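Long-range contact in alpha-galactosidase (Lactobacillus brevis, PDB 3MI6), which probably hydrolyses terminal, non-reducing alpha-D-galactose residues of alpha-galactosides, as a member of glycosyl hydrolase family 36: residues W370-W384 with L411-L424. Numbering follows the deposited sequence.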
# COMPACT_ATOMS: atom_id res chain seq x y z
N TRP D 370 44.32 26.09 -13.35
CA TRP D 370 45.01 27.26 -13.89
C TRP D 370 45.97 27.94 -12.91
O TRP D 370 46.83 28.74 -13.31
CB TRP D 370 44.00 28.28 -14.41
CG TRP D 370 43.09 28.79 -13.35
CD1 TRP D 370 41.90 28.26 -12.98
CD2 TRP D 370 43.30 29.93 -12.52
NE1 TRP D 370 41.35 28.99 -11.97
CE2 TRP D 370 42.19 30.03 -11.67
CE3 TRP D 370 44.32 30.87 -12.42
CZ2 TRP D 370 42.07 31.04 -10.71
CZ3 TRP D 370 44.20 31.87 -11.47
CH2 TRP D 370 43.08 31.95 -10.64
N PHE D 371 45.83 27.62 -11.63
CA PHE D 371 46.55 28.33 -10.58
C PHE D 371 47.73 27.52 -10.01
O PHE D 371 47.80 26.30 -10.19
CB PHE D 371 45.56 28.68 -9.47
CG PHE D 371 44.77 27.50 -8.98
CD1 PHE D 371 45.00 26.95 -7.73
CD2 PHE D 371 43.79 26.92 -9.78
CE1 PHE D 371 44.27 25.86 -7.28
CE2 PHE D 371 43.06 25.83 -9.33
CZ PHE D 371 43.30 25.30 -8.08
N GLY D 372 48.65 28.20 -9.33
CA GLY D 372 49.75 27.54 -8.63
C GLY D 372 50.51 26.50 -9.43
O GLY D 372 51.26 26.82 -10.35
N HIS D 373 50.35 25.23 -9.06
CA HIS D 373 50.89 24.14 -9.86
C HIS D 373 49.89 22.97 -9.97
O HIS D 373 50.28 21.80 -9.93
CB HIS D 373 52.28 23.69 -9.38
CG HIS D 373 52.46 23.67 -7.89
ND1 HIS D 373 52.45 24.82 -7.11
CD2 HIS D 373 52.71 22.65 -7.03
CE1 HIS D 373 52.64 24.50 -5.85
NE2 HIS D 373 52.81 23.19 -5.77
N ARG D 374 48.61 23.31 -10.11
CA ARG D 374 47.54 22.32 -10.16
C ARG D 374 47.65 21.38 -11.35
O ARG D 374 47.01 21.59 -12.37
CB ARG D 374 46.17 23.00 -10.20
CG ARG D 374 45.71 23.57 -8.89
CD ARG D 374 45.31 22.48 -7.89
NE ARG D 374 43.96 21.97 -8.07
CZ ARG D 374 43.26 21.32 -7.14
NH1 ARG D 374 43.79 21.10 -5.94
NH2 ARG D 374 42.03 20.91 -7.39
N ASP D 375 48.45 20.33 -11.21
CA ASP D 375 48.54 19.31 -12.24
C ASP D 375 47.88 18.07 -11.69
O ASP D 375 47.68 17.07 -12.39
CB ASP D 375 49.99 19.07 -12.60
CG ASP D 375 50.64 20.30 -13.20
OD1 ASP D 375 50.08 20.83 -14.20
OD2 ASP D 375 51.68 20.75 -12.68
N ASP D 376 47.53 18.17 -10.42
CA ASP D 376 46.89 17.09 -9.68
C ASP D 376 45.80 17.72 -8.85
O ASP D 376 45.67 18.95 -8.83
CB ASP D 376 47.91 16.43 -8.75
CG ASP D 376 48.11 14.97 -9.06
OD1 ASP D 376 47.64 14.52 -10.13
OD2 ASP D 376 48.73 14.25 -8.24
N ASP D 377 45.02 16.90 -8.16
CA ASP D 377 44.09 17.44 -7.17
C ASP D 377 44.62 17.35 -5.73
O ASP D 377 43.88 17.00 -4.81
CB ASP D 377 42.65 16.87 -7.32
CG ASP D 377 42.57 15.35 -7.15
OD1 ASP D 377 43.63 14.66 -7.13
OD2 ASP D 377 41.42 14.85 -7.04
N THR D 378 45.89 17.70 -5.55
CA THR D 378 46.51 17.56 -4.23
C THR D 378 47.54 18.64 -3.92
O THR D 378 48.42 18.42 -3.10
CB THR D 378 47.23 16.20 -4.10
OG1 THR D 378 48.37 16.18 -4.96
CG2 THR D 378 46.31 15.05 -4.47
N THR D 379 47.44 19.79 -4.57
CA THR D 379 48.48 20.82 -4.45
C THR D 379 47.99 22.16 -4.96
O THR D 379 47.20 22.20 -5.89
CB THR D 379 49.75 20.48 -5.29
OG1 THR D 379 49.86 21.40 -6.38
CG2 THR D 379 49.70 19.06 -5.86
N SER D 380 48.44 23.26 -4.36
CA SER D 380 48.19 24.62 -4.87
C SER D 380 46.83 25.22 -4.56
O SER D 380 46.57 26.37 -4.90
CB SER D 380 48.21 24.69 -6.41
OG SER D 380 49.31 23.98 -6.96
N LEU D 381 45.96 24.43 -3.95
CA LEU D 381 44.70 24.95 -3.46
C LEU D 381 44.95 26.04 -2.43
O LEU D 381 45.23 25.75 -1.29
CB LEU D 381 43.84 23.83 -2.87
CG LEU D 381 42.44 23.70 -3.46
CD1 LEU D 381 42.43 23.92 -4.97
CD2 LEU D 381 41.84 22.36 -3.12
N GLY D 382 44.84 27.29 -2.85
CA GLY D 382 45.07 28.43 -1.99
C GLY D 382 45.90 29.47 -2.70
O GLY D 382 46.00 30.62 -2.26
N ASP D 383 46.51 29.07 -3.81
CA ASP D 383 47.38 29.93 -4.59
C ASP D 383 46.67 30.51 -5.80
O ASP D 383 46.94 30.13 -6.94
CB ASP D 383 48.62 29.16 -5.04
CG ASP D 383 49.52 28.78 -3.90
OD1 ASP D 383 49.38 29.38 -2.81
OD2 ASP D 383 50.37 27.88 -4.09
N TRP D 384 45.77 31.45 -5.55
CA TRP D 384 44.91 31.99 -6.59
C TRP D 384 45.62 33.01 -7.48
O TRP D 384 45.21 34.17 -7.61
CB TRP D 384 43.63 32.54 -5.96
CG TRP D 384 42.95 31.50 -5.11
CD1 TRP D 384 42.77 31.54 -3.75
CD2 TRP D 384 42.42 30.24 -5.55
NE1 TRP D 384 42.13 30.40 -3.33
CE2 TRP D 384 41.91 29.58 -4.41
CE3 TRP D 384 42.32 29.62 -6.80
CZ2 TRP D 384 41.31 28.33 -4.48
CZ3 TRP D 384 41.72 28.37 -6.87
CH2 TRP D 384 41.21 27.74 -5.72
N LEU D 411 36.08 31.72 -15.01
CA LEU D 411 37.03 30.79 -14.41
C LEU D 411 36.62 30.30 -13.03
O LEU D 411 35.72 30.84 -12.40
CB LEU D 411 38.47 31.35 -14.41
CG LEU D 411 38.95 32.36 -13.36
CD1 LEU D 411 39.22 31.65 -12.07
CD2 LEU D 411 40.21 33.07 -13.81
N TRP D 412 37.32 29.27 -12.57
CA TRP D 412 36.96 28.44 -11.44
C TRP D 412 37.83 28.76 -10.21
O TRP D 412 39.05 28.75 -10.28
CB TRP D 412 37.17 26.98 -11.87
CG TRP D 412 36.92 25.90 -10.87
CD1 TRP D 412 35.86 25.06 -10.83
CD2 TRP D 412 37.80 25.48 -9.81
NE1 TRP D 412 35.99 24.16 -9.80
CE2 TRP D 412 37.17 24.40 -9.16
CE3 TRP D 412 39.04 25.93 -9.33
CZ2 TRP D 412 37.74 23.76 -8.05
CZ3 TRP D 412 39.60 25.29 -8.24
CH2 TRP D 412 38.96 24.22 -7.61
N PHE D 413 37.18 29.09 -9.10
CA PHE D 413 37.87 29.17 -7.83
C PHE D 413 37.27 28.14 -6.87
O PHE D 413 36.13 27.69 -7.05
CB PHE D 413 37.68 30.55 -7.20
CG PHE D 413 38.33 31.66 -7.96
CD1 PHE D 413 39.63 32.05 -7.66
CD2 PHE D 413 37.65 32.34 -8.96
CE1 PHE D 413 40.23 33.09 -8.35
CE2 PHE D 413 38.24 33.37 -9.65
CZ PHE D 413 39.53 33.75 -9.35
N GLU D 414 38.05 27.78 -5.84
CA GLU D 414 37.55 27.04 -4.68
C GLU D 414 38.13 27.71 -3.44
O GLU D 414 39.00 27.15 -2.79
CB GLU D 414 37.95 25.56 -4.74
CG GLU D 414 37.19 24.64 -3.77
CD GLU D 414 37.61 23.18 -3.87
OE1 GLU D 414 38.24 22.79 -4.87
OE2 GLU D 414 37.30 22.40 -2.95
N PRO D 415 37.63 28.92 -3.12
CA PRO D 415 38.15 29.87 -2.11
C PRO D 415 38.33 29.28 -0.72
O PRO D 415 39.41 29.42 -0.12
CB PRO D 415 37.04 30.92 -2.04
CG PRO D 415 36.37 30.86 -3.34
CD PRO D 415 36.39 29.41 -3.74
N GLU D 416 37.27 28.66 -0.21
CA GLU D 416 37.24 28.18 1.17
C GLU D 416 38.29 27.09 1.49
O GLU D 416 38.39 26.65 2.64
CB GLU D 416 35.82 27.68 1.50
CG GLU D 416 34.69 28.66 1.12
CD GLU D 416 33.38 27.96 0.74
OE1 GLU D 416 32.74 27.34 1.63
OE2 GLU D 416 32.98 28.01 -0.45
N MSE D 417 39.09 26.68 0.50
CA MSE D 417 39.98 25.51 0.61
C MSE D 417 41.49 25.79 0.57
O MSE D 417 41.95 26.75 -0.05
CB MSE D 417 39.64 24.46 -0.45
CG MSE D 417 38.20 23.96 -0.39
SE MSE D 417 37.69 23.21 1.37
CE MSE D 417 35.76 23.29 1.12
N VAL D 418 42.26 24.93 1.24
CA VAL D 418 43.72 25.04 1.31
C VAL D 418 44.40 23.67 1.25
O VAL D 418 44.06 22.76 2.01
CB VAL D 418 44.18 25.83 2.58
CG1 VAL D 418 43.70 25.13 3.85
CG2 VAL D 418 45.70 26.06 2.59
N SER D 419 45.33 23.50 0.32
CA SER D 419 46.17 22.31 0.24
C SER D 419 47.44 22.50 1.07
O SER D 419 47.91 23.62 1.23
CB SER D 419 46.53 22.02 -1.22
OG SER D 419 45.64 21.09 -1.81
N VAL D 420 48.00 21.42 1.63
CA VAL D 420 49.19 21.57 2.45
C VAL D 420 50.39 21.92 1.58
O VAL D 420 51.24 22.72 1.98
CB VAL D 420 49.51 20.32 3.29
CG1 VAL D 420 50.75 20.55 4.13
CG2 VAL D 420 48.35 19.97 4.19
N ASP D 421 50.46 21.33 0.39
CA ASP D 421 51.43 21.77 -0.60
C ASP D 421 50.96 23.06 -1.23
O ASP D 421 50.50 23.06 -2.37
CB ASP D 421 51.66 20.70 -1.69
CG ASP D 421 52.87 21.01 -2.59
OD1 ASP D 421 53.65 21.93 -2.25
OD2 ASP D 421 53.05 20.33 -3.63
N SER D 422 51.07 24.17 -0.51
CA SER D 422 50.72 25.46 -1.08
C SER D 422 51.34 26.66 -0.36
O SER D 422 51.37 26.72 0.86
CB SER D 422 49.20 25.61 -1.17
OG SER D 422 48.68 26.02 0.07
N ASP D 423 51.79 27.63 -1.15
CA ASP D 423 52.35 28.89 -0.64
C ASP D 423 51.54 29.48 0.53
O ASP D 423 52.11 30.07 1.45
CB ASP D 423 52.45 29.94 -1.76
CG ASP D 423 53.54 29.63 -2.80
OD1 ASP D 423 54.15 28.52 -2.75
OD2 ASP D 423 53.80 30.50 -3.67
N LEU D 424 50.22 29.34 0.46
CA LEU D 424 49.34 29.93 1.46
C LEU D 424 49.59 29.25 2.80
O LEU D 424 49.62 29.89 3.85
CB LEU D 424 47.88 29.75 1.05
CG LEU D 424 46.86 30.84 1.40
CD1 LEU D 424 45.43 30.31 1.23
CD2 LEU D 424 47.06 31.35 2.80
O HOH W 1 43.19 19.45 -3.67
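Trp370 meets strand 408-413 through its indole edge. Trp370 NE1 donates to the carbonyl O of Trp412 at 2.9 Å, nearly straight at 163° and in the planes of both ring and carbonyl. Leu411 CD2 lies over one face of the six-membered ring. Beside NE1 on the same edge, Trp370 CZ2 points at the face of Phe413, 3.6 Å from Phe413 CE1. This pair is offset edge-to-face, with the planes at 85°. Phe413 in turn directs its own edge at a face of Trp384, so the three rings form an aromatic cluster. With CG anti to its carbonyl carbon (chi1 -54°), Trp384 also brings CZ3 and CH2 close to the ring of Trp412. A leucine in place of Trp370 would probably leave the Trp412 carbonyl without this donor and open a gap beside Phe413.

Leu381 binds the other half. Leu381 O accepts from Ser419 N at 2.8 Å, on a lone pair. Its CB rests on the Ser419 side chain, and Leu381 CD2 reaches Met417 CB at 4.0 Å. Next to it, Ser380 N donates to Asp421 O at 2.9 Å. Asp383 OD2 takes Asp423 N on its syn lone pair.

Residues 411-413 end barrel strand 408-413, and the rest of this side lies in the chain beyond it. Trp412 NE1 hydrogen-bonds to OD2 of Asp479, the predicted nucleophile, and Glu414 OE2 to Asn481 N. The Leu381 and Ser380 bonds hold the chain after the strand. The Trp370 donor and the packed rings probably limit movement of Trp412 beside Asp479.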